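Local coordinates for beta-N-acetylhexosaminidase (Streptomyces plicatus, PDB 5FCZ), which probably hydrolyses terminal non-reducing N-acetylhexosamine residues from glycans, as a family 20 glycoside hydrolase whose catalytic domain is a TIM barrel, at residues 163-168 with 448-453; 398-403 with 463-468. All coordinates share one frame; numbering follows the deposited sequence.

Contact 1 (163-168 with 448-453). With TNX (1,5-anhydro-2-deoxy-2-(ethanethioylamino)-D-arabino-hex-1-enitol), chain B.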
loop_
_atom_site.group_PDB
_atom_site.type_symbol
_atom_site.label_atom_id
_atom_site.label_comp_id
_atom_site.label_asym_id
_atom_site.label_seq_id
_atom_site.Cartn_x
_atom_site.Cartn_y
_atom_site.Cartn_z
ATOM N N MET A 163 -3.923 0.307 -0.354
ATOM C CA MET A 163 -4.828 1.160 -1.095
ATOM C C MET A 163 -5.314 2.232 -0.151
ATOM O O MET A 163 -5.588 1.951 1.026
ATOM C CB MET A 163 -6.034 0.402 -1.650
ATOM C CG MET A 163 -6.916 1.217 -2.619
ATOM S SD MET A 163 -8.615 0.602 -2.809
ATOM C CE MET A 163 -9.326 1.316 -1.325
ATOM N N LEU A 164 -5.447 3.447 -0.679
ATOM C CA LEU A 164 -6.196 4.495 -0.010
ATOM C C LEU A 164 -7.352 4.929 -0.888
ATOM O O LEU A 164 -7.185 5.154 -2.088
ATOM C CB LEU A 164 -5.329 5.700 0.339
ATOM C CG LEU A 164 -6.024 6.707 1.268
ATOM C CD1 LEU A 164 -6.430 6.080 2.620
ATOM C CD2 LEU A 164 -5.164 7.950 1.479
ATOM N N ASP A 165 -8.527 5.025 -0.274
ATOM C CA ASP A 165 -9.734 5.507 -0.928
ATOM C C ASP A 165 -9.781 7.014 -0.679
ATOM O O ASP A 165 -9.876 7.458 0.476
ATOM C CB ASP A 165 -10.948 4.738 -0.377
ATOM C CG ASP A 165 -12.291 5.381 -0.689
ATOM O OD1 ASP A 165 -12.365 6.317 -1.535
ATOM O OD2 ASP A 165 -13.277 4.936 -0.030
ATOM N N VAL A 166 -9.630 7.800 -1.748
ATOM C CA VAL A 166 -9.702 9.251 -1.649
ATOM C C VAL A 166 -10.983 9.763 -2.272
ATOM O O VAL A 166 -11.220 10.987 -2.303
ATOM C CB VAL A 166 -8.463 9.961 -2.248
ATOM C CG1 VAL A 166 -7.183 9.582 -1.467
ATOM C CG2 VAL A 166 -8.322 9.690 -3.732
ATOM N N SER A 167 -11.855 8.843 -2.712
ATOM C CA SER A 167 -13.120 9.237 -3.310
ATOM C C SER A 167 -14.165 9.485 -2.246
ATOM O O SER A 167 -14.945 10.432 -2.368
ATOM C CB SER A 167 -13.629 8.172 -4.274
ATOM O OG SER A 167 -12.681 7.912 -5.275
ATOM N N ARG A 168 -14.206 8.632 -1.210
ATOM C CA ARG A 168 -15.296 8.707 -0.235
ATOM C C ARG A 168 -15.121 9.908 0.677
ATOM O O ARG A 168 -16.022 10.746 0.786
ATOM C CB ARG A 168 -15.396 7.421 0.570
ATOM C CG ARG A 168 -16.309 6.454 -0.072
ATOM C CD ARG A 168 -15.969 6.226 -1.561
ATOM N NE ARG A 168 -16.868 5.222 -2.119
ATOM C CZ ARG A 168 -16.697 3.909 -2.014
ATOM N NH1 ARG A 168 -15.616 3.393 -1.416
ATOM N NH2 ARG A 168 -17.618 3.104 -2.505
ATOM N N TRP A 448 -10.741 1.704 2.896
ATOM C CA TRP A 448 -11.867 2.465 2.354
ATOM C C TRP A 448 -12.283 3.546 3.340
ATOM O O TRP A 448 -12.109 3.398 4.553
ATOM C CB TRP A 448 -13.050 1.540 2.043
ATOM C CG TRP A 448 -12.687 0.441 1.111
ATOM C CD1 TRP A 448 -12.304 -0.810 1.453
ATOM C CD2 TRP A 448 -12.641 0.503 -0.310
ATOM N NE1 TRP A 448 -12.011 -1.546 0.335
ATOM C CE2 TRP A 448 -12.218 -0.762 -0.768
ATOM C CE3 TRP A 448 -12.910 1.515 -1.253
ATOM C CZ2 TRP A 448 -12.074 -1.060 -2.135
ATOM C CZ3 TRP A 448 -12.774 1.221 -2.600
ATOM C CH2 TRP A 448 -12.375 -0.060 -3.030
ATOM N N THR A 449 -12.813 4.661 2.820
ATOM C CA THR A 449 -13.040 5.811 3.689
ATOM C C THR A 449 -14.515 6.273 3.780
ATOM O O THR A 449 -14.775 7.441 4.060
ATOM C CB THR A 449 -12.101 6.947 3.274
ATOM O OG1 THR A 449 -12.293 7.313 1.902
ATOM C CG2 THR A 449 -10.671 6.511 3.451
ATOM N N GLU A 450 -15.511 5.370 3.663
ATOM C CA GLU A 450 -16.891 5.794 3.957
ATOM C C GLU A 450 -16.995 6.486 5.307
ATOM O O GLU A 450 -17.774 7.438 5.467
ATOM C CB GLU A 450 -17.875 4.625 3.953
ATOM C CG GLU A 450 -18.290 4.180 2.579
ATOM C CD GLU A 450 -17.356 3.121 2.018
ATOM O OE1 GLU A 450 -16.191 2.992 2.490
ATOM O OE2 GLU A 450 -17.800 2.405 1.104
ATOM N N THR A 451 -16.223 6.019 6.289
ATOM C CA THR A 451 -16.381 6.406 7.684
ATOM C C THR A 451 -15.196 7.196 8.210
ATOM O O THR A 451 -15.198 7.564 9.388
ATOM C CB THR A 451 -16.573 5.164 8.588
ATOM O OG1 THR A 451 -15.304 4.561 8.861
ATOM C CG2 THR A 451 -17.476 4.091 7.934
ATOM N N LEU A 452 -14.180 7.460 7.387
ATOM C CA LEU A 452 -12.937 8.045 7.865
ATOM C C LEU A 452 -12.677 9.367 7.150
ATOM O O LEU A 452 -12.637 9.424 5.912
ATOM C CB LEU A 452 -11.780 7.084 7.651
ATOM C CG LEU A 452 -11.972 5.644 8.129
ATOM C CD1 LEU A 452 -10.815 4.832 7.653
ATOM C CD2 LEU A 452 -12.085 5.606 9.627
ATOM N N SER A 453 -12.472 10.426 7.930
ATOM C CA SER A 453 -12.314 11.747 7.356
ATOM C C SER A 453 -11.090 12.515 7.826
ATOM O O SER A 453 -10.954 13.680 7.444
ATOM C CB SER A 453 -13.551 12.606 7.640
ATOM O OG SER A 453 -13.844 12.612 9.031
HETATM C C1 TNX B . -17.205 -2.636 -1.169
HETATM S S7 TNX B . -14.615 -3.578 -1.625
HETATM C C2 TNX B . -16.637 -1.916 -2.113
HETATM C C3 TNX B . -16.241 -0.462 -1.827
HETATM C C4 TNX B . -16.521 -0.225 -0.323
HETATM C C5 TNX B . -16.037 -1.439 0.501
HETATM C C6 TNX B . -16.441 -1.252 1.956
HETATM C C7 TNX B . -15.063 -3.218 -3.191
HETATM C C8 TNX B . -14.187 -3.594 -4.367
HETATM N N2 TNX B . -16.194 -2.536 -3.330
HETATM O O3 TNX B . -16.933 0.405 -2.676
HETATM O O4 TNX B . -15.850 0.930 0.066
HETATM O O5 TNX B . -16.618 -2.682 0.062
HETATM O O6 TNX B . -15.606 -2.029 2.770
#

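Contact 2 (398-403 with 463-468). With TNX (1,5-anhydro-2-deoxy-2-(ethanethioylamino)-D-arabino-hex-1-enitol), chain B.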
loop_
_atom_site.group_PDB
_atom_site.type_symbol
_atom_site.label_atom_id
_atom_site.label_comp_id
_atom_site.label_asym_id
_atom_site.label_seq_id
_atom_site.Cartn_x
_atom_site.Cartn_y
_atom_site.Cartn_z
ATOM N N THR A 398 -7.918 -8.315 5.158
ATOM C CA THR A 398 -7.020 -7.185 5.003
ATOM C C THR A 398 -7.720 -5.859 4.752
ATOM O O THR A 398 -7.050 -4.878 4.435
ATOM C CB THR A 398 -6.036 -7.462 3.867
ATOM O OG1 THR A 398 -6.769 -7.545 2.646
ATOM C CG2 THR A 398 -5.253 -8.787 4.109
ATOM N N TYR A 399 -9.034 -5.783 4.898
ATOM C CA TYR A 399 -9.739 -4.521 4.723
ATOM C C TYR A 399 -9.559 -3.730 6.003
ATOM O O TYR A 399 -10.157 -4.069 7.016
ATOM C CB TYR A 399 -11.217 -4.755 4.414
ATOM C CG TYR A 399 -11.511 -4.891 2.926
ATOM C CD1 TYR A 399 -10.575 -5.443 2.080
ATOM C CD2 TYR A 399 -12.717 -4.449 2.377
ATOM C CE1 TYR A 399 -10.814 -5.554 0.722
ATOM C CE2 TYR A 399 -12.966 -4.542 1.066
ATOM C CZ TYR A 399 -11.993 -5.085 0.215
ATOM O OH TYR A 399 -12.172 -5.185 -1.153
ATOM N N LEU A 400 -8.707 -2.695 5.977
ATOM C CA LEU A 400 -8.431 -1.919 7.189
ATOM C C LEU A 400 -9.611 -1.060 7.618
ATOM O O LEU A 400 -9.629 -0.596 8.760
ATOM C CB LEU A 400 -7.188 -1.052 6.984
ATOM C CG LEU A 400 -5.993 -1.876 6.499
ATOM C CD1 LEU A 400 -4.871 -0.985 6.012
ATOM C CD2 LEU A 400 -5.518 -2.820 7.591
ATOM N N ASP A 401 -10.619 -0.884 6.770
ATOM C CA ASP A 401 -11.819 -0.191 7.210
ATOM C C ASP A 401 -12.762 -1.073 8.013
ATOM O O ASP A 401 -13.748 -0.549 8.532
ATOM C CB ASP A 401 -12.589 0.384 6.011
ATOM C CG ASP A 401 -13.063 -0.696 5.048
ATOM O OD1 ASP A 401 -12.285 -1.657 4.814
ATOM O OD2 ASP A 401 -14.206 -0.599 4.540
ATOM N N MET A 402 -12.509 -2.382 8.119
ATOM C CA MET A 402 -13.399 -3.295 8.840
ATOM C C MET A 402 -13.161 -3.218 10.355
ATOM O O MET A 402 -12.016 -3.277 10.821
ATOM C CB MET A 402 -13.191 -4.734 8.357
ATOM C CG MET A 402 -14.474 -5.527 8.312
ATOM S SD MET A 402 -15.667 -4.868 7.098
ATOM C CE MET A 402 -14.772 -4.887 5.529
ATOM N N LYS A 403 -14.253 -3.103 11.114
ATOM C CA LYS A 403 -14.191 -3.040 12.562
ATOM C C LYS A 403 -13.448 -4.229 13.127
ATOM O O LYS A 403 -13.516 -5.343 12.604
ATOM C CB LYS A 403 -15.602 -3.025 13.169
ATOM C CG LYS A 403 -16.439 -1.860 12.794
ATOM C CD LYS A 403 -17.627 -1.711 13.699
ATOM C CE LYS A 403 -18.709 -0.833 13.070
ATOM N NZ LYS A 403 -18.872 0.458 13.797
ATOM N N PHE A 463 -3.628 0.750 11.877
ATOM C CA PHE A 463 -2.694 0.168 12.847
ATOM C C PHE A 463 -3.491 -0.496 13.957
ATOM O O PHE A 463 -4.372 0.133 14.547
ATOM C CB PHE A 463 -1.738 1.242 13.420
ATOM C CG PHE A 463 -0.722 1.732 12.425
ATOM C CD1 PHE A 463 -1.040 2.727 11.523
ATOM C CD2 PHE A 463 0.543 1.179 12.372
ATOM C CE1 PHE A 463 -0.125 3.155 10.606
ATOM C CE2 PHE A 463 1.458 1.615 11.433
ATOM C CZ PHE A 463 1.113 2.598 10.554
ATOM N N PRO A 464 -3.139 -1.743 14.304
ATOM C CA PRO A 464 -1.919 -2.489 14.004
ATOM C C PRO A 464 -1.948 -3.559 12.930
ATOM O O PRO A 464 -0.975 -4.331 12.863
ATOM C CB PRO A 464 -1.629 -3.143 15.347
ATOM C CG PRO A 464 -2.927 -3.500 15.797
ATOM C CD PRO A 464 -3.820 -2.335 15.453
ATOM N N ARG A 465 -2.984 -3.622 12.095
ATOM C CA ARG A 465 -3.030 -4.695 11.095
ATOM C C ARG A 465 -2.126 -4.433 9.895
ATOM O O ARG A 465 -1.710 -5.391 9.219
ATOM C CB ARG A 465 -4.486 -4.926 10.635
ATOM C CG ARG A 465 -5.421 -5.246 11.824
ATOM C CD ARG A 465 -6.856 -5.365 11.444
ATOM N NE ARG A 465 -7.420 -4.075 11.052
ATOM C CZ ARG A 465 -8.720 -3.810 10.937
ATOM N NH1 ARG A 465 -9.619 -4.756 11.199
ATOM N NH2 ARG A 465 -9.130 -2.597 10.551
ATOM N N LEU A 466 -1.790 -3.172 9.629
ATOM C CA LEU A 466 -1.010 -2.847 8.437
ATOM C C LEU A 466 0.290 -3.629 8.369
ATOM O O LEU A 466 0.573 -4.218 7.313
ATOM C CB LEU A 466 -0.757 -1.333 8.397
ATOM C CG LEU A 466 -0.036 -0.760 7.195
ATOM C CD1 LEU A 466 -0.976 -0.801 5.995
ATOM C CD2 LEU A 466 0.450 0.664 7.473
ATOM N N PRO A 467 1.106 -3.701 9.433
ATOM C CA PRO A 467 2.345 -4.508 9.357
ATOM C C PRO A 467 2.097 -5.964 9.000
ATOM O O PRO A 467 2.860 -6.563 8.231
ATOM C CB PRO A 467 2.942 -4.382 10.771
ATOM C CG PRO A 467 2.230 -3.278 11.433
ATOM C CD PRO A 467 0.908 -3.099 10.756
ATOM N N GLY A 468 1.034 -6.548 9.552
ATOM C CA GLY A 468 0.760 -7.960 9.319
ATOM C C GLY A 468 0.585 -8.278 7.851
ATOM O O GLY A 468 1.109 -9.275 7.349
HETATM C C1 TNX B . -17.205 -2.636 -1.169
HETATM S S7 TNX B . -14.615 -3.578 -1.625
HETATM C C2 TNX B . -16.637 -1.916 -2.113
HETATM C C3 TNX B . -16.241 -0.462 -1.827
HETATM C C4 TNX B . -16.521 -0.225 -0.323
HETATM C C5 TNX B . -16.037 -1.439 0.501
HETATM C C6 TNX B . -16.441 -1.252 1.956
HETATM C C7 TNX B . -15.063 -3.218 -3.191
HETATM C C8 TNX B . -14.187 -3.594 -4.367
HETATM N N2 TNX B . -16.194 -2.536 -3.330
HETATM O O3 TNX B . -16.933 0.405 -2.676
HETATM O O4 TNX B . -15.850 0.930 0.066
HETATM O O5 TNX B . -16.618 -2.682 0.062
HETATM O O6 TNX B . -15.606 -2.029 2.770
#

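Contact 1 (163-168 with 448-453)
Met163 and Trp448 meet face-on: the terminal methyl CE of Met163 sits over the six-membered ring of Trp448, 3.4 Å from its centroid and 5° off the ring normal, a CH-pi contact with SD close by as a Met-aromatic partner. CG of Met163 stands anti to the backbone N (chi1 -171°), and a bend at chi3 turns CE onto the indole. The opposite face of the ring carries the bound sugar analogue TNX, so the unbranched methionine serves as a pliable backing for a flat, rigid platform under the sugar.

Beside this methyl-on-ring contact Asp165, at the end of strand 159-165, ties that strand to the loop 448-453. Its OD2 accepts from Thr449 N at 2.9 Å in a nearly straight bond (172°) and from Arg168 NH1 at 3.1 Å, the two donors arriving from opposite faces of the carboxylate. OD1 takes the backbone N of Ser167 and of Arg168, making an Asx turn, so both oxygens have two donors and the carboxylate can hardly rotate. Thr449 OG1 adds a bond of 2.8 Å to Asp165 O.

Direct protein-protein contact is looser on the ligand side, where TNX fills in between Arg168, Trp448 and Glu450. There Arg168 and Glu450 run side by side, but OE2 of Glu450 lies over a face of the guanidinium, 3.5 Å from NH1, a long, purely electrostatic pairing. Each also bonds the sugar: Arg168 NH2, which has a second partner in Asp197, donates to TNX O3 at 2.8 Å, while TNX O4 donates to Glu450 OE2 at 2.7 Å. Arginine suits this place because its several N-H groups serve Asp165, O3 and O4 together. A tryptophan platform with charged residues gripping the sugar hydroxyls, at the C-terminal ends of barrel strands, is typical of a glycosidase substrate pocket.

Contact 2 (398-403 with 463-468)
A single backbone carbonyl, Met402 O, is gripped by both terminal nitrogens of Arg465, an end-on clasp in which one buried oxygen receives NH1 at 2.8 Å and NH2 at 3.0 Å. The oxygen lies within 3° of the guanidinium plane, but neither bond is straight (149° and 141° at the hydrogens), since two roughly parallel N-H groups must both bend in to one acceptor. Arg465 reaches it through a chain bent at chi3, which turns the guanidinium edge toward the loop. Arginine fits here because its flat head offers several donors around one rim: NH1 also bonds Val418 O and NH2 also bonds Met461 O, so the same group pins three backbone carbonyls.

The carbonyl belongs to the last residue of a type I beta turn, Tyr399 to Met402, closed by Met402 N bonding Tyr399 O. Next to the polar clasp the contact is apolar. Leu400 slides past Arg465 in the opposite direction, its CD2 lying 3.8 Å from Arg465 CB, while its other branch, CD1, meets CD1 of Leu466 at 3.9 Å. A forked leucine suits this spot, covering the aliphatic root of the arginine with one methyl and the next residue with the other.

Within the turn, Asp401 directs its carboxylate to the ligand, OD2 accepting from TNX O6 at 2.7 Å, so Arg465 probably acts from a second shell, holding the backbone next to Asp401. The loop lies between strand 389-392 and helix 420-424, and Leu400 also packs on Ala445 and Leu447 of strand 440-447 and on Tyr179 of helix 173-184. Segment 463-468, on helix 465-474, supplies Arg465 and Leu466, with Arg465 also touching Ser423 of helix 420-424.

Contacts 1 and 2 have centres about 14 Å apart within the family 20 catalytic domain, and their segments alternate along the chain: 163-168, 398-403, 448-453, 463-468. Contact 1 joins the end of strand 159-165 to the loop that follows strand 440-447, its neighbour in the parallel barrel sheet, while contact 2 joins the loop after strand 389-392 to helix 465-474. The two meet directly where Trp448 NE1 lies 3.2 Å from Tyr399 CE2. Both reach TNX, contact 1 at O3 and O4 and contact 2 at O6, so residues far apart in sequence converge on one sugar pocket, completed by Asp319 and Trp414.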